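Putative branched chain amino acid ABC transporter, periplasmic amino acid-binding protein (Brucella ovis, PDB 4XFK) probably binds branched-chain and related amino acids in the periplasm as the solute-binding component of an ABC-type amino-acid transport system. Local coordinates at residues Arg158-Asn163 / Val187-Leu192; Val213-Thr218 / Lys240-Phe245. The protein carries 1 engineered substitution. All coordinates share one frame; numbering follows the deposited sequence.

Contact 1: residues Arg158-Asn163 / Val187-Leu192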
ATOM      1  N   ARG A 158     -11.451  11.909 -21.767  1.00 17.22           N
ATOM      2  CA  ARG A 158     -12.532  11.001 -21.405  1.00 15.66           C
ATOM      3  C   ARG A 158     -12.019   9.825 -20.588  1.00 14.15           C
ATOM      4  O   ARG A 158     -11.035   9.179 -20.959  1.00 14.33           O
ATOM      5  CB  ARG A 158     -13.253  10.501 -22.655  1.00 16.36           C
ATOM      6  CG  ARG A 158     -14.056  11.586 -23.371  1.00 17.34           C
ATOM      7  CD  ARG A 158     -14.642  11.094 -24.686  1.00 18.13           C
ATOM      8  NE  ARG A 158     -15.685  10.082 -24.525  1.00 20.49           N
ATOM      9  CZ  ARG A 158     -16.967  10.354 -24.307  1.00 20.01           C
ATOM     10  NH1 ARG A 158     -17.374  11.612 -24.200  1.00 21.27           N
ATOM     11  NH2 ARG A 158     -17.845   9.365 -24.185  1.00 19.46           N
ATOM     12  N   ALA A 159     -12.693   9.544 -19.480  1.00 14.09           N
ATOM     13  CA  ALA A 159     -12.238   8.496 -18.580  1.00 12.84           C
ATOM     14  C   ALA A 159     -13.381   7.613 -18.103  1.00 13.17           C
ATOM     15  O   ALA A 159     -14.540   8.034 -18.056  1.00 14.01           O
ATOM     16  CB  ALA A 159     -11.512   9.098 -17.390  1.00 11.97           C
ATOM     17  N   TYR A 160     -13.029   6.379 -17.757  1.00 12.71           N
ATOM     18  CA  TYR A 160     -13.940   5.437 -17.121  1.00 11.57           C
ATOM     19  C   TYR A 160     -13.373   5.137 -15.734  1.00 11.15           C
ATOM     20  O   TYR A 160     -12.157   5.184 -15.540  1.00 13.61           O
ATOM     21  CB  TYR A 160     -14.016   4.149 -17.952  1.00 12.06           C
ATOM     22  CG  TYR A 160     -15.194   3.251 -17.639  1.00 11.90           C
ATOM     23  CD1 TYR A 160     -15.178   2.400 -16.546  1.00 12.78           C
ATOM     24  CD2 TYR A 160     -16.315   3.246 -18.454  1.00 12.99           C
ATOM     25  CE1 TYR A 160     -16.259   1.579 -16.261  1.00 13.69           C
ATOM     26  CE2 TYR A 160     -17.392   2.434 -18.180  1.00 13.53           C
ATOM     27  CZ  TYR A 160     -17.362   1.603 -17.084  1.00 14.19           C
ATOM     28  OH  TYR A 160     -18.450   0.802 -16.832  1.00 16.14           O
ATOM     29  N   SER A 161     -14.243   4.833 -14.775  1.00 10.98           N
ATOM     30  CA  SER A 161     -13.818   4.388 -13.446  1.00 11.29           C
ATOM     31  C   SER A 161     -14.407   3.011 -13.170  1.00 10.28           C
ATOM     32  O   SER A 161     -15.618   2.842 -13.230  1.00 10.86           O
ATOM     33  CB  SER A 161     -14.294   5.383 -12.383  1.00 12.42           C
ATOM     34  OG  SER A 161     -14.054   4.903 -11.071  1.00 12.47           O
ATOM     35  N   ILE A 162     -13.560   2.029 -12.879  1.00  9.10           N
ATOM     36  CA  ILE A 162     -14.048   0.698 -12.522  1.00  8.72           C
ATOM     37  C   ILE A 162     -13.352   0.225 -11.246  1.00  6.68           C
ATOM     38  O   ILE A 162     -12.128   0.181 -11.185  1.00  8.14           O
ATOM     39  CB  ILE A 162     -13.902  -0.320 -13.692  1.00  8.42           C
ATOM     40  CG1 ILE A 162     -14.471  -1.686 -13.288  1.00  9.86           C
ATOM     41  CG2 ILE A 162     -12.453  -0.417 -14.173  1.00  9.66           C
ATOM     42  CD1 ILE A 162     -14.673  -2.636 -14.451  1.00 12.30           C
ATOM     43  N   ASN A 163     -14.135  -0.099 -10.220  1.00  7.68           N
ATOM     44  CA  ASN A 163     -13.584  -0.462  -8.918  1.00  7.96           C
ATOM     45  C   ASN A 163     -14.409  -1.503  -8.193  1.00  8.34           C
ATOM     46  O   ASN A 163     -15.551  -1.782  -8.563  1.00  8.21           O
ATOM     47  CB  ASN A 163     -13.411   0.773  -8.021  1.00  7.60           C
ATOM     48  CG  ASN A 163     -12.445   1.781  -8.605  1.00  8.79           C
ATOM     49  OD1 ASN A 163     -11.233   1.611  -8.515  1.00  9.88           O
ATOM     50  ND2 ASN A 163     -12.976   2.827  -9.221  1.00  9.82           N
ATOM     51  N   VAL A 187     -15.531  11.875 -16.270  1.00 17.90           N
ATOM     52  CA  VAL A 187     -15.836  10.493 -15.941  1.00 18.15           C
ATOM     53  C   VAL A 187     -17.121  10.133 -16.683  1.00 18.98           C
ATOM     54  O   VAL A 187     -18.231  10.384 -16.203  1.00 20.81           O
ATOM     55  CB  VAL A 187     -15.960  10.268 -14.417  1.00 17.76           C
ATOM     56  CG1 VAL A 187     -16.202   8.802 -14.113  1.00 17.13           C
ATOM     57  CG2 VAL A 187     -14.688  10.736 -13.715  1.00 17.62           C
ATOM     58  N   VAL A 188     -16.951   9.579 -17.881  1.00 18.77           N
ATOM     59  CA  VAL A 188     -18.061   9.299 -18.792  1.00 19.72           C
ATOM     60  C   VAL A 188     -19.004   8.259 -18.209  1.00 18.84           C
ATOM     61  O   VAL A 188     -20.228   8.360 -18.338  1.00 21.00           O
ATOM     62  CB  VAL A 188     -17.533   8.794 -20.151  1.00 21.92           C
ATOM     63  CG1 VAL A 188     -18.671   8.288 -21.029  1.00 22.68           C
ATOM     64  CG2 VAL A 188     -16.757   9.891 -20.857  1.00 22.71           C
ATOM     65  N   ASP A 189     -18.424   7.249 -17.570  1.00 17.92           N
ATOM     66  CA  ASP A 189     -19.212   6.189 -16.973  1.00 18.69           C
ATOM     67  C   ASP A 189     -18.383   5.573 -15.861  1.00 17.61           C
ATOM     68  O   ASP A 189     -17.169   5.768 -15.805  1.00 17.79           O
ATOM     69  CB  ASP A 189     -19.595   5.151 -18.039  1.00 21.23           C
ATOM     70  CG  ASP A 189     -20.794   4.312 -17.643  1.00 24.42           C
ATOM     71  OD1 ASP A 189     -21.389   4.575 -16.577  1.00 26.36           O
ATOM     72  OD2 ASP A 189     -21.151   3.391 -18.414  1.00 26.35           O
ATOM     73  N   LYS A 190     -19.044   4.868 -14.955  1.00 19.46           N
ATOM     74  CA  LYS A 190     -18.352   4.254 -13.834  1.00 20.67           C
ATOM     75  C   LYS A 190     -19.082   3.015 -13.347  1.00 19.57           C
ATOM     76  O   LYS A 190     -20.289   2.868 -13.553  1.00 21.94           O
ATOM     77  CB  LYS A 190     -18.161   5.259 -12.694  1.00 22.59           C
ATOM     78  CG  LYS A 190     -19.449   5.806 -12.113  1.00 24.09           C
ATOM     79  CD  LYS A 190     -19.191   7.068 -11.302  1.00 25.89           C
ATOM     80  CE  LYS A 190     -20.491   7.789 -10.989  1.00 29.52           C
ATOM     81  NZ  LYS A 190     -20.249   9.080 -10.283  1.00 30.38           N
ATOM     82  N   THR A 191     -18.335   2.129 -12.702  1.00 16.39           N
ATOM     83  CA  THR A 191     -18.841   0.845 -12.246  1.00 15.40           C
ATOM     84  C   THR A 191     -18.200   0.463 -10.922  1.00 12.92           C
ATOM     85  O   THR A 191     -16.991   0.616 -10.748  1.00 12.06           O
ATOM     86  CB  THR A 191     -18.447  -0.270 -13.237  1.00 19.79           C
ATOM     87  OG1 THR A 191     -19.178  -0.103 -14.452  1.00 23.02           O
ATOM     88  CG2 THR A 191     -18.712  -1.663 -12.656  1.00 21.43           C
ATOM     89  N   LEU A 192     -19.016  -0.031  -9.998  1.00 12.57           N
ATOM     90  CA  LEU A 192     -18.529  -0.771  -8.845  1.00 11.95           C
ATOM     91  C   LEU A 192     -19.033  -2.199  -8.976  1.00 12.96           C
ATOM     92  O   LEU A 192     -20.226  -2.423  -9.203  1.00 17.12           O
ATOM     93  CB  LEU A 192     -19.064  -0.176  -7.551  1.00 12.58           C
ATOM     94  CG  LEU A 192     -18.583   1.206  -7.126  1.00 12.90           C
ATOM     95  CD1 LEU A 192     -19.318   1.613  -5.858  1.00 14.71           C
ATOM     96  CD2 LEU A 192     -17.083   1.212  -6.895  1.00 13.11           C
TER
HETATM   97  O   HOH W   1     -15.879   3.116 -10.023  1.00 11.91           O

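Contact 2: residues Val213-Thr218 / Lys240-Phe245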
ATOM      1  N   VAL A 213     -13.380   5.918 -24.133  1.00 16.11           N
ATOM      2  CA  VAL A 213     -12.510   6.628 -23.211  1.00 14.35           C
ATOM      3  C   VAL A 213     -11.029   6.461 -23.535  1.00 15.01           C
ATOM      4  O   VAL A 213     -10.618   5.524 -24.214  1.00 16.22           O
ATOM      5  CB  VAL A 213     -12.769   6.187 -21.754  1.00 14.15           C
ATOM      6  CG1 VAL A 213     -14.202   6.521 -21.342  1.00 14.55           C
ATOM      7  CG2 VAL A 213     -12.483   4.696 -21.572  1.00 15.90           C
ATOM      8  N   ASP A 214     -10.230   7.385 -23.021  1.00 14.63           N
ATOM      9  CA  ASP A 214      -8.788   7.332 -23.189  1.00 14.10           C
ATOM     10  C   ASP A 214      -8.116   6.621 -22.017  1.00 12.73           C
ATOM     11  O   ASP A 214      -7.074   5.972 -22.177  1.00 12.95           O
ATOM     12  CB  ASP A 214      -8.260   8.758 -23.332  1.00 15.79           C
ATOM     13  CG  ASP A 214      -9.051   9.558 -24.351  1.00 20.50           C
ATOM     14  OD1 ASP A 214      -9.022   9.159 -25.530  1.00 23.71           O
ATOM     15  OD2 ASP A 214      -9.715  10.557 -23.983  1.00 20.66           O
ATOM     16  N   THR A 215      -8.726   6.736 -20.844  1.00 12.15           N
ATOM     17  CA  THR A 215      -8.127   6.247 -19.608  1.00 11.62           C
ATOM     18  C   THR A 215      -9.173   5.494 -18.814  1.00 11.30           C
ATOM     19  O   THR A 215     -10.325   5.918 -18.732  1.00 11.52           O
ATOM     20  CB  THR A 215      -7.635   7.421 -18.752  1.00 12.77           C
ATOM     21  OG1 THR A 215      -6.778   8.253 -19.541  1.00 15.05           O
ATOM     22  CG2 THR A 215      -6.877   6.930 -17.523  1.00 13.26           C
ATOM     23  N   VAL A 216      -8.767   4.369 -18.233  1.00 10.33           N
ATOM     24  CA  VAL A 216      -9.607   3.623 -17.303  1.00  8.83           C
ATOM     25  C   VAL A 216      -8.944   3.654 -15.928  1.00  8.60           C
ATOM     26  O   VAL A 216      -7.910   3.020 -15.723  1.00  9.27           O
ATOM     27  CB  VAL A 216      -9.799   2.162 -17.746  1.00 11.04           C
ATOM     28  CG1 VAL A 216     -10.694   1.432 -16.744  1.00 11.07           C
ATOM     29  CG2 VAL A 216     -10.382   2.109 -19.160  1.00 12.99           C
ATOM     30  N   PHE A 217      -9.519   4.407 -14.995  1.00  8.05           N
ATOM     31  CA  PHE A 217      -8.989   4.444 -13.638  1.00  8.21           C
ATOM     32  C   PHE A 217      -9.493   3.250 -12.849  1.00  8.03           C
ATOM     33  O   PHE A 217     -10.698   2.986 -12.820  1.00  9.65           O
ATOM     34  CB  PHE A 217      -9.436   5.716 -12.920  1.00  9.08           C
ATOM     35  CG  PHE A 217      -8.800   6.980 -13.443  1.00  8.80           C
ATOM     36  CD1 PHE A 217      -7.477   7.283 -13.147  1.00  8.99           C
ATOM     37  CD2 PHE A 217      -9.532   7.875 -14.212  1.00  9.99           C
ATOM     38  CE1 PHE A 217      -6.893   8.447 -13.617  1.00 10.16           C
ATOM     39  CE2 PHE A 217      -8.951   9.035 -14.684  1.00 11.21           C
ATOM     40  CZ  PHE A 217      -7.635   9.325 -14.386  1.00 10.40           C
ATOM     41  N   THR A 218      -8.584   2.543 -12.181  1.00  7.24           N
ATOM     42  CA  THR A 218      -9.006   1.426 -11.348  1.00  7.07           C
ATOM     43  C   THR A 218      -8.039   1.161 -10.209  1.00  6.80           C
ATOM     44  O   THR A 218      -6.818   1.157 -10.399  1.00  6.81           O
ATOM     45  CB  THR A 218      -9.222   0.121 -12.175  1.00  7.55           C
ATOM     46  OG1 THR A 218      -9.645  -0.924 -11.292  1.00  7.16           O
ATOM     47  CG2 THR A 218      -7.956  -0.320 -12.900  1.00  9.15           C
ATOM     48  N   LYS A 240      -6.025   3.043 -22.040  1.00 11.75           N
ATOM     49  CA  LYS A 240      -4.984   2.612 -21.119  1.00 12.20           C
ATOM     50  C   LYS A 240      -5.467   2.716 -19.682  1.00 10.46           C
ATOM     51  O   LYS A 240      -6.164   3.663 -19.310  1.00 11.80           O
ATOM     52  CB  LYS A 240      -3.706   3.418 -21.339  1.00 13.97           C
ATOM     53  CG  LYS A 240      -3.098   3.205 -22.728  1.00 14.89           C
ATOM     54  CD  LYS A 240      -2.797   1.724 -22.998  1.00 14.86           C
ATOM     55  CE  LYS A 240      -2.439   1.465 -24.459  1.00 16.55           C
ATOM     56  NZ  LYS A 240      -2.242  -0.000 -24.700  1.00 16.96           N
ATOM     57  N   PHE A 241      -5.130   1.711 -18.883  1.00  9.78           N
ATOM     58  CA  PHE A 241      -5.470   1.721 -17.472  1.00  8.71           C
ATOM     59  C   PHE A 241      -4.551   2.655 -16.695  1.00  8.87           C
ATOM     60  O   PHE A 241      -3.347   2.704 -16.941  1.00 10.46           O
ATOM     61  CB  PHE A 241      -5.379   0.305 -16.889  1.00  9.18           C
ATOM     62  CG  PHE A 241      -6.473  -0.621 -17.352  1.00 10.54           C
ATOM     63  CD1 PHE A 241      -7.691  -0.663 -16.697  1.00 11.70           C
ATOM     64  CD2 PHE A 241      -6.276  -1.460 -18.430  1.00 15.18           C
ATOM     65  CE1 PHE A 241      -8.695  -1.520 -17.122  1.00 12.29           C
ATOM     66  CE2 PHE A 241      -7.282  -2.321 -18.858  1.00 16.30           C
ATOM     67  CZ  PHE A 241      -8.487  -2.350 -18.202  1.00 14.53           C
ATOM     68  N   ALA A 242      -5.137   3.405 -15.769  1.00  8.49           N
ATOM     69  CA  ALA A 242      -4.381   4.225 -14.831  1.00  8.16           C
ATOM     70  C   ALA A 242      -4.678   3.671 -13.448  1.00  7.05           C
ATOM     71  O   ALA A 242      -5.822   3.712 -12.993  1.00  7.38           O
ATOM     72  CB  ALA A 242      -4.793   5.683 -14.939  1.00  9.68           C
ATOM     73  N   THR A 243      -3.647   3.129 -12.801  1.00  7.37           N
ATOM     74  CA  THR A 243      -3.866   2.228 -11.684  1.00  6.39           C
ATOM     75  C   THR A 243      -3.010   2.539 -10.476  1.00  6.68           C
ATOM     76  O   THR A 243      -2.041   3.307 -10.549  1.00  7.07           O
ATOM     77  CB  THR A 243      -3.523   0.772 -12.081  1.00  7.71           C
ATOM     78  OG1 THR A 243      -2.097   0.628 -12.187  1.00  7.16           O
ATOM     79  CG2 THR A 243      -4.199   0.379 -13.394  1.00  9.06           C
ATOM     80  N   SER A 244      -3.363   1.885  -9.371  1.00  6.26           N
ATOM     81  CA  SER A 244      -2.522   1.825  -8.190  1.00  6.93           C
ATOM     82  C   SER A 244      -1.719   0.535  -8.116  1.00  6.55           C
ATOM     83  O   SER A 244      -0.657   0.528  -7.500  1.00  6.66           O
ATOM     84  CB  SER A 244      -3.381   1.959  -6.928  1.00  7.74           C
ATOM     85  OG  SER A 244      -4.539   1.136  -6.998  1.00  7.44           O
ATOM     86  N   PHE A 245      -2.209  -0.541  -8.744  1.00  5.74           N
ATOM     87  CA  PHE A 245      -1.674  -1.882  -8.458  1.00  6.04           C
ATOM     88  C   PHE A 245      -1.295  -2.705  -9.685  1.00  6.11           C
ATOM     89  O   PHE A 245      -1.145  -3.926  -9.581  1.00  6.63           O
ATOM     90  CB  PHE A 245      -2.660  -2.695  -7.604  1.00  6.19           C
ATOM     91  CG  PHE A 245      -3.029  -2.031  -6.300  1.00  6.31           C
ATOM     92  CD1 PHE A 245      -2.054  -1.526  -5.451  1.00  6.79           C
ATOM     93  CD2 PHE A 245      -4.358  -1.913  -5.927  1.00  6.23           C
ATOM     94  CE1 PHE A 245      -2.408  -0.898  -4.257  1.00  7.45           C
ATOM     95  CE2 PHE A 245      -4.715  -1.303  -4.740  1.00  6.92           C
ATOM     96  CZ  PHE A 245      -3.739  -0.794  -3.896  1.00  7.33           C
TER
HETATM   97  O   HOH W   2      -5.020  -0.869  -9.562  1.00  7.21           O

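Contact 1: residues Arg158-Asn163 / Val187-Leu192
Tyr160 sets CG anti to its backbone N (chi1 -164°), beside the carbonyl carbon. Thr191 holds OG1 beside its own backbone N (chi1 -70°), where the phenol reaches it. Tyr160 OH and Thr191 OG1 lie 2.6 Å apart in a short hydrogen bond, and either may be the donor. OG1 meets the ring at its edge, near the ring plane. One ring face lies against the backbone of Asp189 and Lys190, with Asp189 O 3.7 Å above the plane and toward the rim. Asp189 runs alongside the ring and points the same way, its CB 3.5 Å from Tyr160 CE2. The two strands are parallel. Val188 N bonds to Ala159 O, Ser161 N to Asp189 O, Thr191 N to Ser161 O at 2.9 Å, and Asn163 N to Thr191 O at 3.0 Å. The second strand carries an extra residue at Val188, a beta bulge, which turns that side chain toward Arg158. Val188 CG2 sits 3.4 Å above the centre of the Arg158 guanidinium plane. The carbonyls of Ala211 and Asn212 hold the polar end of Arg158. A water accepts from Asn163 ND2; it lies 2.8 Å from Thr191 O and may donate to it. Asn163 OD1 takes the N-H of Gly219. A buried phenol in this beta-alpha-beta unit thus has its hydroxyl satisfied by the adjacent strand, while one Val188 methyl lies against a guanidinium already fixed by backbone carbonyls.

Contact 2: residues Val213-Thr218 / Lys240-Phe245
Lys240 and Asp214 open the backbone ladder, with Lys240 N bonded to Asp214 O at 3.1 Å. Val216 N then bonds to Lys240 O, Ala242 N to Val216 O at 2.8 Å, and Thr218 N to Ala242 O. This is the ladder of two parallel strands, whose axes cross at -31°. A water donates to Thr218 O and accepts from Phe245 N, so it links the two segments where the pairing ends. Apolar contacts line both faces. On one, Val216 and Phe241 lie side by side, with CG1 of Val216 3.6 Å from CE1 of Phe241. Thr218 CG2, placed between its backbone N and carbonyl carbon, touches Phe241 CD1 at 3.8 Å and also meets Thr243 CG2. On the other face, Ala242 CB touches both Thr215 CG2 at 3.5 Å and Phe217 CD1 at 3.6 Å. Thr215 CG2 also lies over the centre of the Phe217 ring. The hydroxyls of Thr218 and Thr243 bond to neighbouring strands: Thr218 OG1 to Ile162 O, and Thr243 OG1 to Ile263 O. Strand 215-218, helix 223-235 and strand 240-243 form a beta-alpha-beta unit of this periplasmic binding protein. Helix 223-235 packs on Phe241, helix 138-152 touches Ala242, and strands 158-164 and 263-266 flank the pair in the sheet.

How the contacts relate
From the N terminus, the chain first builds a separate parallel sheet from strands 13-18 to 131-133. It then reaches strand 158-164, runs through helix 167-184 and returns as strand 186-193, where contact 1 closes one beta-alpha-beta unit. Helix 202-210 leads to strand 215-218. Helix 223-235 follows, and contact 2 closes the next unit at strand 240-243. The contacts are in series and neither nest nor cross. Strands 158-164 and 215-218 join them as neighbours in one sheet. Tyr160 O and Phe217 N are 2.8 Å apart, a probable hydrogen bond. The two contacts and this pairing between them give four parallel strands in the order 186-193, 158-164, 215-218, 240-243, within the mixed sheet.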